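Long-range contacts in nucleocapsid protein CP17 (Extra small virus, PDB 6JJA), which forms the T=1 icosahedral capsid of a single-stranded RNA satellite virus from a calcium-binding jelly-roll subunit: residues A[56-61]-A[77-82]; A[85-90]-A[141-146]; A[91-96]-A[166-171]. One frame throughout, in Å; residues are numbered along the deposited sequence.

How the contacts relate
All three contacts reach the sheet formed by strands 52-59, 162-171, 88-98 and 128-132, and their centres lie 10 to 12 Å apart. Contact 1 sets helix 73-80 against strand 52-59, outermost of its sheet within the chain, and contact 3 pairs the two inner strands. I80 of contact 1 bridges to the others: its CG2 is 3.8 Å from CB of P88 in contact 2 and 3.7 Å from CB of Y169 in contact 3. Contacts 2 and 3 share strand 88-98, and N89 N lies 2.8 Å from W170 O, a probable hydrogen bond. D171, at the end of contact 3, binds calcium together with N50 and E173; the side chains of K87 and D171 are about 5 Å apart.

Contact 1: residues A[56-61]-A[77-82]; sequences WIDIDL and RNRITK
R79, on helix 73-80, reaches across to I57 and D58 of strand 52-59. Its CB leads off toward the strand, and CG, anti to the backbone N (chi1 172°), lands 3.8 Å from I57 CD1, with I59 CG1 slightly farther off. The chain then bends at chi2 (57°), and the side chains of R79 and I57 slide past each other in opposite directions. At NE the polar part begins: R79 NE donates to D58 OD1 at 2.6 Å, and R79 NH2, also 2.6 Å from D58 OD1, forms the salt bridge with it. The guanidinium thus grips D58 side-on, with two nitrogens converging on one oxygen that lies close to the guanidinium plane. The carboxylate is turned 81° to that plane; NH2 meets OD1 nearly in line with the C-O bond, and NE from above the carboxylate plane. I57 CB lies over the centre of the guanidinium, 3.8 Å from its plane; NH1 is 4.1 Å from I57 CG2. Salt bridge and apolar cover therefore act on different parts of the same group, its edge and one face. Beside R79, I80 CG1 meets I57 CD1 at 4.2 Å. V47 of a neighbouring subunit also packs on R79. The arrangement fastens the short helix joining two strands to the strand that is outermost, within the chain, in one of the two four-stranded sheets of the viral jelly-roll barrel.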
loop_
_atom_site.group_PDB
_atom_site.type_symbol
_atom_site.label_atom_id
_atom_site.label_comp_id
_atom_site.label_asym_id
_atom_site.label_seq_id
_atom_site.Cartn_x
_atom_site.Cartn_y
_atom_site.Cartn_z
ATOM N N TRP A 56 -49.126 42.508 1.548
ATOM C CA TRP A 56 -50.328 42.298 2.337
ATOM C C TRP A 56 -50.973 43.620 2.705
ATOM O O TRP A 56 -50.297 44.633 2.889
ATOM C CB TRP A 56 -50.012 41.529 3.611
ATOM C CG TRP A 56 -49.471 40.176 3.397
ATOM C CD1 TRP A 56 -48.176 39.841 3.210
ATOM C CD2 TRP A 56 -50.208 38.959 3.360
ATOM N NE1 TRP A 56 -48.055 38.494 3.047
ATOM C CE2 TRP A 56 -49.295 37.927 3.133
ATOM C CE3 TRP A 56 -51.556 38.641 3.484
ATOM C CZ2 TRP A 56 -49.679 36.609 3.033
ATOM C CZ3 TRP A 56 -51.933 37.333 3.385
ATOM C CH2 TRP A 56 -51.007 36.335 3.162
ATOM N N ILE A 57 -52.294 43.595 2.840
ATOM C CA ILE A 57 -53.070 44.757 3.221
ATOM C C ILE A 57 -54.042 44.348 4.320
ATOM O O ILE A 57 -54.247 43.168 4.594
ATOM C CB ILE A 57 -53.809 45.383 2.028
ATOM C CG1 ILE A 57 -54.820 44.416 1.440
ATOM C CG2 ILE A 57 -52.839 45.737 0.976
ATOM C CD1 ILE A 57 -55.784 45.052 0.527
ATOM N N ASP A 58 -54.638 45.354 4.951
ATOM C CA ASP A 58 -55.631 45.164 5.992
ATOM C C ASP A 58 -56.880 45.939 5.618
ATOM O O ASP A 58 -56.789 47.082 5.163
ATOM C CB ASP A 58 -55.106 45.625 7.348
ATOM C CG ASP A 58 -55.005 47.130 7.458
ATOM O OD1 ASP A 58 -54.552 47.768 6.486
ATOM O OD2 ASP A 58 -55.373 47.679 8.516
ATOM N N ILE A 59 -58.037 45.324 5.811
ATOM C CA ILE A 59 -59.310 45.884 5.385
ATOM C C ILE A 59 -60.168 46.162 6.611
ATOM O O ILE A 59 -60.193 45.368 7.558
ATOM C CB ILE A 59 -60.000 44.928 4.397
ATOM C CG1 ILE A 59 -59.034 44.610 3.256
ATOM C CG2 ILE A 59 -61.235 45.550 3.828
ATOM C CD1 ILE A 59 -59.382 43.435 2.455
ATOM N N ASP A 60 -60.879 47.294 6.584
ATOM C CA ASP A 60 -61.492 47.842 7.790
ATOM C C ASP A 60 -62.660 46.994 8.271
ATOM O O ASP A 60 -62.722 46.619 9.447
ATOM C CB ASP A 60 -61.957 49.282 7.543
ATOM C CG ASP A 60 -62.918 49.398 6.375
ATOM O OD1 ASP A 60 -63.359 48.350 5.860
ATOM O OD2 ASP A 60 -63.231 50.534 5.972
ATOM N N LEU A 61 -63.606 46.695 7.384
ATOM C CA LEU A 61 -64.770 45.882 7.719
ATOM C C LEU A 61 -65.620 46.545 8.806
ATOM O O LEU A 61 -65.651 46.129 9.960
ATOM C CB LEU A 61 -64.335 44.479 8.153
ATOM C CG LEU A 61 -63.997 43.472 7.062
ATOM C CD1 LEU A 61 -63.918 42.127 7.684
ATOM C CD2 LEU A 61 -65.006 43.484 5.955
ATOM N N ARG A 77 -60.000 47.963 -3.484
ATOM C CA ARG A 77 -59.516 49.120 -4.222
ATOM C C ARG A 77 -59.332 50.327 -3.314
ATOM O O ARG A 77 -58.291 50.989 -3.362
ATOM C CB ARG A 77 -60.478 49.446 -5.350
ATOM C CG ARG A 77 -59.828 50.068 -6.544
ATOM C CD ARG A 77 -60.817 50.338 -7.622
ATOM N NE ARG A 77 -61.140 49.145 -8.382
ATOM C CZ ARG A 77 -62.366 48.747 -8.682
ATOM N NH1 ARG A 77 -63.426 49.433 -8.302
ATOM N NH2 ARG A 77 -62.529 47.646 -9.379
ATOM N N ASN A 78 -60.334 50.640 -2.497
ATOM C CA ASN A 78 -60.232 51.768 -1.586
ATOM C C ASN A 78 -59.139 51.557 -0.553
ATOM O O ASN A 78 -58.518 52.525 -0.108
ATOM C CB ASN A 78 -61.571 52.001 -0.903
ATOM C CG ASN A 78 -62.584 52.643 -1.817
ATOM O OD1 ASN A 78 -63.356 51.961 -2.486
ATOM N ND2 ASN A 78 -62.586 53.969 -1.853
ATOM N N ARG A 79 -58.894 50.312 -0.154
ATOM C CA ARG A 79 -57.806 50.048 0.778
ATOM C C ARG A 79 -56.451 50.087 0.082
ATOM O O ARG A 79 -55.420 50.250 0.739
ATOM C CB ARG A 79 -58.020 48.703 1.460
ATOM C CG ARG A 79 -56.873 48.218 2.307
ATOM C CD ARG A 79 -56.483 49.178 3.400
ATOM N NE ARG A 79 -55.323 48.695 4.131
ATOM C CZ ARG A 79 -54.072 48.817 3.713
ATOM N NH1 ARG A 79 -53.810 49.414 2.562
ATOM N NH2 ARG A 79 -53.080 48.341 4.446
ATOM N N ILE A 80 -56.439 49.925 -1.237
ATOM C CA ILE A 80 -55.200 49.984 -1.997
ATOM C C ILE A 80 -54.877 51.401 -2.436
ATOM O O ILE A 80 -53.725 51.695 -2.770
ATOM C CB ILE A 80 -55.299 49.029 -3.190
ATOM C CG1 ILE A 80 -55.082 47.607 -2.715
ATOM C CG2 ILE A 80 -54.286 49.353 -4.215
ATOM C CD1 ILE A 80 -55.628 46.608 -3.604
ATOM N N THR A 81 -55.864 52.289 -2.444
ATOM C CA THR A 81 -55.598 53.691 -2.688
ATOM C C THR A 81 -54.827 54.328 -1.546
ATOM O O THR A 81 -54.210 55.380 -1.734
ATOM C CB THR A 81 -56.903 54.438 -2.898
ATOM O OG1 THR A 81 -57.709 54.316 -1.726
ATOM C CG2 THR A 81 -57.631 53.860 -4.051
ATOM N N LYS A 82 -54.866 53.719 -0.370
ATOM C CA LYS A 82 -54.148 54.201 0.792
ATOM C C LYS A 82 -52.697 53.768 0.794
ATOM O O LYS A 82 -51.939 54.176 1.679
ATOM C CB LYS A 82 -54.835 53.708 2.055
ATOM C CG LYS A 82 -56.212 54.260 2.237
ATOM C CD LYS A 82 -56.953 53.508 3.303
ATOM C CE LYS A 82 -58.315 54.113 3.545
ATOM N NZ LYS A 82 -58.203 55.496 4.074
#

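Contact 2: residues A[85-90]-A[141-146]; sequences PSKPNF and YGISAT
Two first torsions bring F90 and Y141 together: F90 CG stands between its own backbone N and carbonyl carbon (chi1 63°), which brings one face of the F90 ring to Y141 CB, and Y141 CG lies beside the backbone N, anti to the carbonyl carbon (chi1 -51°). Y141 CB is 4.1 Å from the F90 ring centroid and displaced toward the rim, a CH-pi contact. The rings themselves meet obliquely, with planes 34° apart and F90 CE2 at 3.7 Å from Y141 CD2. The backbones form a single antiparallel hydrogen-bonded bridge: F90 N donates to Y141 O at 3.2 Å, and Y141 N returns a nearly straight bond to F90 O at 3.0 Å. In the jelly roll, this bridge ties the connection between strands 128-132 and 148-154, which belong to different sheets, to the start of strand 88-98. V73 of helix 73-80 touches the side chains of both F90 and Y141, and Y169 of strand 162-171 touches F90. At K87 and P88, where the strand begins, the contact is more exposed and is carried by I143, of which the CG2 branch reaches across: it lies 3.6 Å from P88 O and 3.9 Å from K87 CB. The rest of the K87 chain extends away from the loop, and its side chain comes within about 4 Å of that of E173, whose backbone oxygen binds calcium, while K87 O accepts a hydrogen bond from S172 OG.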
loop_
_atom_site.group_PDB
_atom_site.type_symbol
_atom_site.label_atom_id
_atom_site.label_comp_id
_atom_site.label_asym_id
_atom_site.label_seq_id
_atom_site.Cartn_x
_atom_site.Cartn_y
_atom_site.Cartn_z
ATOM N N PRO A 85 -51.564 54.588 -4.903
ATOM C CA PRO A 85 -52.214 54.785 -6.200
ATOM C C PRO A 85 -53.617 55.351 -6.054
ATOM O O PRO A 85 -54.310 55.103 -5.070
ATOM C CB PRO A 85 -52.232 53.381 -6.804
ATOM C CG PRO A 85 -51.162 52.671 -6.133
ATOM C CD PRO A 85 -51.134 53.197 -4.736
ATOM N N SER A 86 -54.024 56.135 -7.048
ATOM C CA SER A 86 -55.339 56.762 -7.024
ATOM C C SER A 86 -56.364 55.922 -7.762
ATOM O O SER A 86 -57.509 55.795 -7.316
ATOM C CB SER A 86 -55.267 58.152 -7.647
ATOM O OG SER A 86 -56.564 58.678 -7.851
ATOM N N LYS A 87 -55.971 55.356 -8.896
ATOM C CA LYS A 87 -56.835 54.522 -9.721
ATOM C C LYS A 87 -56.074 53.232 -9.969
ATOM O O LYS A 87 -55.441 53.052 -11.018
ATOM C CB LYS A 87 -57.220 55.240 -11.008
ATOM C CG LYS A 87 -58.391 56.164 -10.832
ATOM C CD LYS A 87 -58.559 57.088 -11.996
ATOM C CE LYS A 87 -59.533 58.192 -11.661
ATOM N NZ LYS A 87 -59.582 59.230 -12.715
ATOM N N PRO A 88 -56.099 52.316 -9.010
ATOM C CA PRO A 88 -55.262 51.123 -9.084
ATOM C C PRO A 88 -55.900 49.939 -9.785
ATOM O O PRO A 88 -57.115 49.739 -9.784
ATOM C CB PRO A 88 -55.025 50.796 -7.608
ATOM C CG PRO A 88 -56.186 51.278 -6.944
ATOM C CD PRO A 88 -56.670 52.482 -7.672
ATOM N N ASN A 89 -55.029 49.150 -10.386
ATOM C CA ASN A 89 -55.345 47.815 -10.839
ATOM C C ASN A 89 -54.754 46.846 -9.828
ATOM O O ASN A 89 -53.741 47.143 -9.195
ATOM C CB ASN A 89 -54.763 47.534 -12.216
ATOM C CG ASN A 89 -55.144 48.548 -13.256
ATOM O OD1 ASN A 89 -54.299 49.009 -14.013
ATOM N ND2 ASN A 89 -56.412 48.854 -13.350
ATOM N N PHE A 90 -55.387 45.691 -9.664
ATOM C CA PHE A 90 -54.864 44.731 -8.711
ATOM C C PHE A 90 -55.327 43.326 -9.043
ATOM O O PHE A 90 -56.255 43.114 -9.822
ATOM C CB PHE A 90 -55.244 45.094 -7.275
ATOM C CG PHE A 90 -56.712 45.091 -6.997
ATOM C CD1 PHE A 90 -57.489 46.167 -7.323
ATOM C CD2 PHE A 90 -57.303 44.025 -6.379
ATOM C CE1 PHE A 90 -58.809 46.162 -7.064
ATOM C CE2 PHE A 90 -58.622 44.023 -6.121
ATOM C CZ PHE A 90 -59.377 45.093 -6.463
ATOM N N TYR A 141 -58.514 42.817 -11.704
ATOM C CA TYR A 141 -59.612 43.728 -11.430
ATOM C C TYR A 141 -59.167 45.142 -11.760
ATOM O O TYR A 141 -58.228 45.661 -11.156
ATOM C CB TYR A 141 -60.052 43.617 -9.977
ATOM C CG TYR A 141 -60.322 42.216 -9.512
ATOM C CD1 TYR A 141 -61.504 41.579 -9.817
ATOM C CD2 TYR A 141 -59.391 41.531 -8.766
ATOM C CE1 TYR A 141 -61.743 40.310 -9.397
ATOM C CE2 TYR A 141 -59.623 40.266 -8.342
ATOM C CZ TYR A 141 -60.803 39.654 -8.657
ATOM O OH TYR A 141 -61.040 38.372 -8.232
ATOM N N GLY A 142 -59.839 45.755 -12.726
ATOM C CA GLY A 142 -59.576 47.122 -13.099
ATOM C C GLY A 142 -60.403 48.106 -12.300
ATOM O O GLY A 142 -61.050 47.774 -11.306
ATOM N N ILE A 143 -60.364 49.361 -12.750
ATOM C CA ILE A 143 -61.120 50.421 -12.088
ATOM C C ILE A 143 -62.587 50.425 -12.471
ATOM O O ILE A 143 -63.387 51.092 -11.805
ATOM C CB ILE A 143 -60.526 51.807 -12.389
ATOM C CG1 ILE A 143 -60.361 52.008 -13.895
ATOM C CG2 ILE A 143 -59.209 51.972 -11.671
ATOM C CD1 ILE A 143 -60.155 53.431 -14.297
ATOM N N SER A 144 -62.954 49.705 -13.521
ATOM C CA SER A 144 -64.343 49.548 -13.915
ATOM C C SER A 144 -64.940 48.253 -13.403
ATOM O O SER A 144 -66.164 48.104 -13.410
ATOM C CB SER A 144 -64.458 49.594 -15.439
ATOM O OG SER A 144 -63.790 48.487 -16.023
ATOM N N ALA A 145 -64.104 47.322 -12.963
ATOM C CA ALA A 145 -64.582 46.085 -12.379
ATOM C C ALA A 145 -65.295 46.352 -11.065
ATOM O O ALA A 145 -64.921 47.235 -10.291
ATOM C CB ALA A 145 -63.424 45.127 -12.144
ATOM N N THR A 146 -66.338 45.574 -10.822
ATOM C CA THR A 146 -67.024 45.584 -9.547
ATOM C C THR A 146 -67.509 44.175 -9.268
ATOM O O THR A 146 -67.150 43.220 -9.961
ATOM C CB THR A 146 -68.185 46.575 -9.529
ATOM O OG1 THR A 146 -68.714 46.653 -8.201
ATOM C CG2 THR A 146 -69.269 46.132 -10.476
#

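Contact 3: residues A[91-96]-A[166-171]; sequences IIEKVA and LVTYWD. With CA (calcium ion), chain B.
I91 lies side by side with T168, both side chains pointing the same way, and its CG1 is 3.7 Å from T168 CB. The I91 and W170 side chains cross at about a right angle, with I91 CG2 at the rim of the indole, close to the ring plane and 3.8 Å from W170 CH2. These residues belong to the two inner, antiparallel strands of a four-stranded jelly-roll sheet, 88-98 and 162-171; the touching parts run 168° apart. On the I91 side also lie K94 and L166, their side chains next to each other and pointing the same way, with K94 CD and L166 CD2 4.2 Å apart. I92 and V167 form a non-hydrogen-bonded pair on the reverse face, where CG1 of I92 and CG1 of V167 are 4.3 Å apart; helix 73-80 covers this side, with Y76 on I92 and I80 on V167. At E93 the pairing is interrupted in a way consistent with a classic beta bulge: E93 N donates to L166 O at 2.9 Å, almost straight (176°), while the E93 backbone departs from strand conformation (psi -27°). The bond from L166 N to K94 O is bent. E93 CB meanwhile packs 3.9 Å from L166 CD2. The first strand turns a corner here, beyond which V95 is hydrogen-bonded through the backbone to I131 of strand 128-132, the other neighbour of strand 88-98 in the sheet. Residues of other subunits pack here: Y38 of one on K94, P33 of another on I91. At the end of strand 162-171, D171 OD2 binds the calcium ion at 2.4 Å, alongside N50 OD1 and the backbone oxygen of E173.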
loop_
_atom_site.group_PDB
_atom_site.type_symbol
_atom_site.label_atom_id
_atom_site.label_comp_id
_atom_site.label_asym_id
_atom_site.label_seq_id
_atom_site.Cartn_x
_atom_site.Cartn_y
_atom_site.Cartn_z
ATOM N N ILE A 91 -54.615 42.366 -8.459
ATOM C CA ILE A 91 -54.994 40.965 -8.431
ATOM C C ILE A 91 -54.866 40.518 -6.984
ATOM O O ILE A 91 -54.276 41.203 -6.153
ATOM C CB ILE A 91 -54.127 40.077 -9.345
ATOM C CG1 ILE A 91 -52.799 39.760 -8.705
ATOM C CG2 ILE A 91 -53.812 40.764 -10.609
ATOM C CD1 ILE A 91 -51.988 38.894 -9.544
ATOM N N ILE A 92 -55.420 39.351 -6.691
ATOM C CA ILE A 92 -55.381 38.786 -5.354
ATOM C C ILE A 92 -54.773 37.398 -5.419
ATOM O O ILE A 92 -55.200 36.566 -6.225
ATOM C CB ILE A 92 -56.775 38.736 -4.716
ATOM C CG1 ILE A 92 -57.496 40.060 -4.894
ATOM C CG2 ILE A 92 -56.667 38.462 -3.270
ATOM C CD1 ILE A 92 -58.853 39.999 -4.456
ATOM N N GLU A 93 -53.788 37.154 -4.568
ATOM C CA GLU A 93 -53.118 35.872 -4.473
ATOM C C GLU A 93 -53.570 35.064 -3.270
ATOM O O GLU A 93 -53.488 33.837 -3.290
ATOM C CB GLU A 93 -51.604 36.068 -4.402
ATOM C CG GLU A 93 -50.972 36.618 -5.649
ATOM C CD GLU A 93 -50.990 38.117 -5.718
ATOM O OE1 GLU A 93 -51.419 38.752 -4.740
ATOM O OE2 GLU A 93 -50.573 38.665 -6.757
ATOM N N LYS A 94 -54.027 35.729 -2.216
ATOM C CA LYS A 94 -54.475 35.077 -1.002
ATOM C C LYS A 94 -55.433 35.978 -0.255
ATOM O O LYS A 94 -55.403 37.200 -0.393
ATOM C CB LYS A 94 -53.346 34.739 -0.054
ATOM C CG LYS A 94 -52.282 33.878 -0.589
ATOM C CD LYS A 94 -51.227 33.723 0.417
ATOM C CE LYS A 94 -50.257 32.674 0.034
ATOM N NZ LYS A 94 -49.226 32.471 1.064
ATOM N N VAL A 95 -56.268 35.352 0.562
ATOM C CA VAL A 95 -57.156 36.032 1.485
ATOM C C VAL A 95 -57.229 35.192 2.740
ATOM O O VAL A 95 -57.615 34.022 2.682
ATOM C CB VAL A 95 -58.556 36.251 0.910
ATOM C CG1 VAL A 95 -59.345 37.132 1.810
ATOM C CG2 VAL A 95 -58.470 36.864 -0.424
ATOM N N ALA A 96 -56.844 35.774 3.861
ATOM C CA ALA A 96 -57.015 35.162 5.164
ATOM C C ALA A 96 -57.947 36.020 5.996
ATOM O O ALA A 96 -57.745 37.230 6.110
ATOM C CB ALA A 96 -55.682 34.991 5.875
ATOM N N LEU A 166 -53.081 39.329 0.181
ATOM C CA LEU A 166 -51.881 39.557 -0.605
ATOM C C LEU A 166 -52.313 39.962 -2.000
ATOM O O LEU A 166 -52.904 39.173 -2.735
ATOM C CB LEU A 166 -51.021 38.310 -0.617
ATOM C CG LEU A 166 -49.684 38.304 -1.314
ATOM C CD1 LEU A 166 -48.693 39.098 -0.575
ATOM C CD2 LEU A 166 -49.253 36.905 -1.389
ATOM N N VAL A 167 -52.028 41.203 -2.359
ATOM C CA VAL A 167 -52.433 41.767 -3.628
ATOM C C VAL A 167 -51.192 42.153 -4.410
ATOM O O VAL A 167 -50.121 42.372 -3.841
ATOM C CB VAL A 167 -53.357 42.976 -3.421
ATOM C CG1 VAL A 167 -54.656 42.529 -2.842
ATOM C CG2 VAL A 167 -52.691 43.977 -2.542
ATOM N N THR A 168 -51.343 42.228 -5.718
ATOM C CA THR A 168 -50.335 42.768 -6.614
ATOM C C THR A 168 -50.995 43.949 -7.300
ATOM O O THR A 168 -51.728 43.779 -8.274
ATOM C CB THR A 168 -49.859 41.726 -7.617
ATOM O OG1 THR A 168 -49.765 40.449 -6.981
ATOM C CG2 THR A 168 -48.514 42.080 -8.176
ATOM N N TYR A 169 -50.746 45.142 -6.787
ATOM C CA TYR A 169 -51.365 46.347 -7.296
ATOM C C TYR A 169 -50.384 47.107 -8.170
ATOM O O TYR A 169 -49.168 46.930 -8.082
ATOM C CB TYR A 169 -51.882 47.236 -6.159
ATOM C CG TYR A 169 -50.835 47.819 -5.255
ATOM C CD1 TYR A 169 -50.238 47.053 -4.278
ATOM C CD2 TYR A 169 -50.463 49.139 -5.362
ATOM C CE1 TYR A 169 -49.295 47.574 -3.459
ATOM C CE2 TYR A 169 -49.519 49.668 -4.544
ATOM C CZ TYR A 169 -48.935 48.888 -3.594
ATOM O OH TYR A 169 -47.984 49.438 -2.773
ATOM N N TRP A 170 -50.940 47.947 -9.033
ATOM C CA TRP A 170 -50.149 48.774 -9.917
ATOM C C TRP A 170 -51.032 49.901 -10.420
ATOM O O TRP A 170 -52.259 49.805 -10.414
ATOM C CB TRP A 170 -49.545 47.971 -11.074
ATOM C CG TRP A 170 -50.509 47.412 -12.052
ATOM C CD1 TRP A 170 -50.948 48.004 -13.184
ATOM C CD2 TRP A 170 -51.139 46.133 -12.002
ATOM N NE1 TRP A 170 -51.824 47.193 -13.834
ATOM C CE2 TRP A 170 -51.953 46.031 -13.128
ATOM C CE3 TRP A 170 -51.099 45.071 -11.110
ATOM C CZ2 TRP A 170 -52.722 44.919 -13.380
ATOM C CZ3 TRP A 170 -51.850 43.985 -11.361
ATOM C CH2 TRP A 170 -52.656 43.906 -12.484
ATOM N N ASP A 171 -50.382 50.983 -10.816
ATOM C CA ASP A 171 -51.080 52.127 -11.373
ATOM C C ASP A 171 -51.685 51.767 -12.720
ATOM O O ASP A 171 -51.118 50.992 -13.488
ATOM C CB ASP A 171 -50.107 53.291 -11.518
ATOM C CG ASP A 171 -50.792 54.614 -11.754
ATOM O OD1 ASP A 171 -51.953 54.767 -11.330
ATOM O OD2 ASP A 171 -50.146 55.503 -12.355
HETATM CA CA CA B . -48.709 55.650 -14.211
#